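Local coordinates for AP205 bacteriophage COAT protein (Acinetobacter phage ap205, PDB 5FS4) that forms the capsid of a small single-stranded RNA bacteriophage, its subunits pairing into intertwined dimers that probably serve as the shell's building blocks, at residues V54-R59 / N76-I81; V106-A111 / A124-S129. The protein carries 2 engineered substitutions. All coordinates share one frame; numbering follows the deposited sequence.

Interaction 1 of 2, residues V54-R59 / N76-I81; sequences VSVYKR and NENQSI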
# COMPACT_ATOMS: atom_id res chain seq x y z
N VAL B 54 4.98 3.09 5.79
CA VAL B 54 3.94 2.62 6.74
C VAL B 54 3.00 3.77 7.18
O VAL B 54 3.42 4.86 7.57
CB VAL B 54 4.55 1.93 8.02
CG1 VAL B 54 3.44 1.42 8.88
CG2 VAL B 54 5.49 0.81 7.67
N SER B 55 1.69 3.53 7.03
CA SER B 55 0.67 4.54 7.36
C SER B 55 -0.12 3.96 8.54
O SER B 55 -0.43 2.78 8.53
CB SER B 55 -0.29 4.80 6.20
OG SER B 55 0.39 5.32 5.05
N VAL B 56 -0.39 4.79 9.56
CA VAL B 56 -1.11 4.39 10.75
C VAL B 56 -2.15 5.43 11.11
O VAL B 56 -1.88 6.61 11.08
CB VAL B 56 -0.19 4.15 11.97
CG1 VAL B 56 -0.97 3.87 13.24
CG2 VAL B 56 0.79 3.02 11.70
N TYR B 57 -3.36 4.93 11.33
CA TYR B 57 -4.46 5.77 11.87
C TYR B 57 -5.17 5.01 12.96
O TYR B 57 -5.45 3.79 12.82
CB TYR B 57 -5.44 6.22 10.74
CG TYR B 57 -6.33 7.44 11.06
CD1 TYR B 57 -7.45 7.32 11.88
CD2 TYR B 57 -6.00 8.72 10.58
CE1 TYR B 57 -8.22 8.44 12.19
CE2 TYR B 57 -6.74 9.83 10.90
CZ TYR B 57 -7.85 9.69 11.68
OH TYR B 57 -8.60 10.79 12.00
N LYS B 58 -5.50 5.73 14.03
CA LYS B 58 -6.30 5.24 15.12
C LYS B 58 -7.72 5.69 14.92
O LYS B 58 -8.09 6.84 15.20
CB LYS B 58 -5.73 5.70 16.46
CG LYS B 58 -4.28 5.23 16.67
CD LYS B 58 -4.14 3.69 16.48
CE LYS B 58 -3.61 3.00 17.72
NZ LYS B 58 -2.14 3.33 17.81
N ARG B 59 -8.53 4.73 14.49
CA ARG B 59 -9.86 5.00 14.03
C ARG B 59 -10.91 4.47 14.99
O ARG B 59 -10.96 3.27 15.24
CB ARG B 59 -10.03 4.31 12.67
CG ARG B 59 -11.36 4.55 11.92
CD ARG B 59 -11.52 5.94 11.35
NE ARG B 59 -10.48 6.26 10.41
CZ ARG B 59 -10.26 7.47 9.92
NH1 ARG B 59 -11.03 8.47 10.24
NH2 ARG B 59 -9.23 7.65 9.10
N ASN B 76 -10.43 3.05 19.85
CA ASN B 76 -9.88 3.03 18.47
C ASN B 76 -9.28 1.71 18.09
O ASN B 76 -8.65 1.03 18.89
CB ASN B 76 -8.82 4.10 18.26
CG ASN B 76 -9.32 5.50 18.56
OD1 ASN B 76 -10.41 5.86 18.19
ND2 ASN B 76 -8.49 6.30 19.18
N GLU B 77 -9.46 1.41 16.82
CA GLU B 77 -8.72 0.37 16.13
C GLU B 77 -7.51 0.96 15.50
O GLU B 77 -7.38 2.16 15.39
CB GLU B 77 -9.60 -0.30 15.04
CG GLU B 77 -9.99 0.54 13.82
CD GLU B 77 -10.39 -0.32 12.62
OE1 GLU B 77 -9.82 -1.43 12.46
OE2 GLU B 77 -11.27 0.12 11.83
N ASN B 78 -6.62 0.09 15.07
CA ASN B 78 -5.45 0.50 14.33
C ASN B 78 -5.63 0.15 12.83
O ASN B 78 -5.74 -1.00 12.49
CB ASN B 78 -4.21 -0.16 14.95
CG ASN B 78 -2.94 0.22 14.24
OD1 ASN B 78 -2.93 0.38 13.00
ND2 ASN B 78 -1.90 0.51 15.00
N GLN B 79 -5.75 1.17 11.99
CA GLN B 79 -5.77 1.04 10.55
C GLN B 79 -4.34 1.18 10.08
O GLN B 79 -3.78 2.27 10.19
CB GLN B 79 -6.64 2.15 9.92
CG GLN B 79 -8.15 1.94 10.15
CD GLN B 79 -9.01 2.98 9.48
OE1 GLN B 79 -8.68 4.19 9.49
NE2 GLN B 79 -10.16 2.54 8.94
N SER B 80 -3.76 0.10 9.52
CA SER B 80 -2.34 0.14 9.08
C SER B 80 -2.20 -0.27 7.65
O SER B 80 -2.87 -1.22 7.23
CB SER B 80 -1.41 -0.73 9.93
OG SER B 80 -1.14 -0.07 11.17
N ILE B 81 -1.36 0.46 6.93
CA ILE B 81 -0.98 0.12 5.56
C ILE B 81 0.52 0.18 5.42
O ILE B 81 1.12 1.24 5.70
CB ILE B 81 -1.68 1.02 4.49
CG1 ILE B 81 -3.21 1.02 4.71
CG2 ILE B 81 -1.23 0.54 3.11
CD1 ILE B 81 -4.00 1.82 3.69
O HOH W 1 -2.16 0.06 17.93

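Interaction 2 of 2, residues V106-A111 / A124-S129; sequences VDTLFA and AAIVSS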
# COMPACT_ATOMS: atom_id res chain seq x y z
N VAL B 106 -4.17 -3.31 -7.01
CA VAL B 106 -4.71 -3.24 -5.69
C VAL B 106 -6.05 -2.49 -5.71
O VAL B 106 -7.01 -2.96 -5.08
CB VAL B 106 -3.75 -2.60 -4.66
CG1 VAL B 106 -4.49 -2.50 -3.32
CG2 VAL B 106 -2.44 -3.38 -4.52
N ASP B 107 -6.14 -1.37 -6.42
CA ASP B 107 -7.40 -0.61 -6.54
C ASP B 107 -8.52 -1.52 -7.04
O ASP B 107 -9.60 -1.50 -6.50
CB ASP B 107 -7.28 0.60 -7.52
CG ASP B 107 -6.43 1.72 -6.99
OD1 ASP B 107 -6.16 1.74 -5.75
OD2 ASP B 107 -5.98 2.56 -7.83
N THR B 108 -8.24 -2.31 -8.06
CA THR B 108 -9.29 -3.22 -8.63
C THR B 108 -9.93 -4.11 -7.59
O THR B 108 -11.14 -4.27 -7.58
CB THR B 108 -8.72 -4.00 -9.85
OG1 THR B 108 -8.39 -3.10 -10.93
CG2 THR B 108 -9.68 -5.02 -10.35
N LEU B 109 -9.12 -4.68 -6.69
CA LEU B 109 -9.58 -5.60 -5.68
C LEU B 109 -10.07 -4.90 -4.42
O LEU B 109 -11.13 -5.23 -3.91
CB LEU B 109 -8.51 -6.58 -5.30
CG LEU B 109 -7.95 -7.51 -6.36
CD1 LEU B 109 -6.91 -8.44 -5.75
CD2 LEU B 109 -9.03 -8.33 -7.03
N PHE B 110 -9.30 -3.94 -3.95
CA PHE B 110 -9.60 -3.26 -2.70
C PHE B 110 -10.40 -1.94 -2.83
O PHE B 110 -11.32 -1.70 -2.02
CB PHE B 110 -8.28 -2.99 -1.94
CG PHE B 110 -8.48 -2.27 -0.65
CD1 PHE B 110 -8.80 -2.97 0.49
CD2 PHE B 110 -8.39 -0.84 -0.57
CE1 PHE B 110 -9.01 -2.30 1.72
CE2 PHE B 110 -8.59 -0.19 0.64
CZ PHE B 110 -8.90 -0.90 1.77
N ALA B 111 -10.00 -1.07 -3.75
CA ALA B 111 -10.60 0.29 -3.86
C ALA B 111 -12.04 0.23 -4.38
O ALA B 111 -12.97 0.80 -3.81
CB ALA B 111 -9.79 1.18 -4.77
N ALA B 124 -11.61 -10.53 -11.54
CA ALA B 124 -11.01 -9.21 -11.55
C ALA B 124 -9.99 -9.05 -12.69
O ALA B 124 -9.20 -9.97 -12.98
CB ALA B 124 -10.39 -8.92 -10.19
N ALA B 125 -10.02 -7.88 -13.33
CA ALA B 125 -9.19 -7.57 -14.49
C ALA B 125 -7.81 -7.07 -13.96
O ALA B 125 -7.58 -5.88 -13.80
CB ALA B 125 -9.87 -6.47 -15.32
N ILE B 126 -6.92 -8.00 -13.73
CA ILE B 126 -5.54 -7.72 -13.31
C ILE B 126 -4.60 -7.68 -14.53
O ILE B 126 -4.75 -8.48 -15.48
CB ILE B 126 -5.07 -8.83 -12.33
CG1 ILE B 126 -5.96 -8.90 -11.08
CG2 ILE B 126 -3.59 -8.68 -11.93
CD1 ILE B 126 -6.13 -7.58 -10.30
N VAL B 127 -3.66 -6.72 -14.51
CA VAL B 127 -2.83 -6.46 -15.65
C VAL B 127 -1.36 -6.32 -15.29
O VAL B 127 -1.03 -5.95 -14.17
CB VAL B 127 -3.28 -5.17 -16.38
CG1 VAL B 127 -4.73 -5.32 -16.85
CG2 VAL B 127 -3.10 -3.92 -15.53
N SER B 128 -0.50 -6.62 -16.27
CA SER B 128 0.93 -6.35 -16.16
C SER B 128 1.23 -4.93 -16.50
O SER B 128 0.43 -4.25 -17.08
CB SER B 128 1.68 -7.29 -17.11
OG SER B 128 3.09 -7.02 -17.16
N SER B 129 2.42 -4.48 -16.14
CA SER B 129 2.92 -3.16 -16.54
C SER B 129 3.33 -3.18 -18.03
O SER B 129 3.49 -2.11 -18.66
CB SER B 129 4.11 -2.82 -15.70
OG SER B 129 5.10 -3.83 -15.85
O HOH W 2 -6.20 -4.04 -12.32

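Interaction 1 of 2, residues V54-R59 / N76-I81
Over one face of the Tyr57 ring lies the Arg59 guanidinium, with Arg59 NH2 3.2 Å above the ring plane and near its centre; reciprocally, Tyr57 CE1 sits over the middle of a guanidinium face. Arg59 CA is in the ring plane at its edge, and the carboxamide carbon of Gln79 lies in plane at the edge of the guanidinium. There Arg59 NE donates to Gln79 OE1 at 2.9 Å, almost perfectly straight at 177°. The bond runs in the guanidinium plane but meets the amide from above, 43° out of its plane; the two flat groups are turned 65° against each other. Arg59 reaches this position by leaving the backbone anti to N and then bending twice, at chi2 and chi3.

Beneath these groups the strands run antiparallel. Ser55–Ile81, Tyr57–Gln79 and Arg59–Glu77 are hydrogen-bonded pairs, the shortest link being Ser55 N to Ile81 O, 2.7 Å. Glu77 takes the crowded chi1 position, which brings its CG to 3.2 Å from Arg59 O. On the other face, Ser80 OG donates to Asn78 OD1 at 2.6 Å, along a lone pair, and fixes the turn of that amide. Val56 CG2 touches Ser80 OG at 3.7 Å, while a water accepts from Asn78 ND2 at 3.0 Å and weakly from Lys58 NZ.

The face carrying Tyr57, Arg59, Glu77 and Gln79 meets the second subunit: Arg59 forms a salt bridge with its Glu98, Tyr57 OH bonds its Asp130, and Glu77 OE2 bonds its Ser88 and Asn91. The straight bond to Gln79 thus helps hold the guanidinium in place, and its positive charge is probably offset by Glu98 of the second subunit.

Interaction 2 of 2, residues V106-A111 / A124-S129
Thr108 sends its CB from the helix toward segment 124-129, and the two branches beyond it do different work. The methyl CG2, anti to the backbone N, reaches the CB of Ala124 at 4.0 Å and lies more loosely, at 4.4 Å, from Ile126 CD1. The hydroxyl OG1 is anti to the carbonyl carbon (chi1 -65°), which puts it beside the backbone N and on the helix side, where it is hydrogen-bonded to Arg104 O. At 4.1 Å from Ala125 O it does not bond that carbonyl directly. A water closes the gap instead, 2.8 Å from Thr108 OG1, and donates to Ala125 O over 2.7 Å.

One residue on, Leu109 adds further apolar contacts. Its CD2 presses on Ala124 CB at 3.5 Å, tighter than usual for two carbons, and its CG packs on Ile126 CD1 at 4.3 Å. Ala124 CB is therefore met by one methyl from Thr108 and one from Leu109. No hydrogen bond joins the segments directly, and the buried area is modest, 174 Å².

The carbonyl of Ala125 is presented by an inverse gamma turn centred on that residue (phi/psi -84°/87°), with a weak bond from Ile126 N to Ala124 O. Beyond it, Val127 O accepts from Asn105 ND2 of the same helix, and Val127 pairs with an antiparallel strand of the second subunit; Ile126 also packs on Trp20 of that subunit. The arrangement is that of a C-terminal segment doubling back along helix 92-111, with its short strand extending the partner's sheet in the coat-protein dimer.

Overall arrangement
Interaction 1 joins the neighbouring strands 47-60 and 76-88 at the side of the sheet where strand 76-88 is outermost within this chain, whereas interaction 2 fastens the C-terminal segment to helix 92-111. They share no element, although strand 76-88 leads directly into that helix; their centres are 23 Å apart, on opposite sides of the chain's centre. Both are partly buried, interaction 1 about 10 Å from the chain's centre and interaction 2 about 16 Å (contact centres). Interaction 1 is larger (581 against 174 Å²) and rests on main-chain bonds plus a polar side-chain network, while interaction 2 has apolar contacts and one water bridge. In each, strand pairing continues into the second subunit.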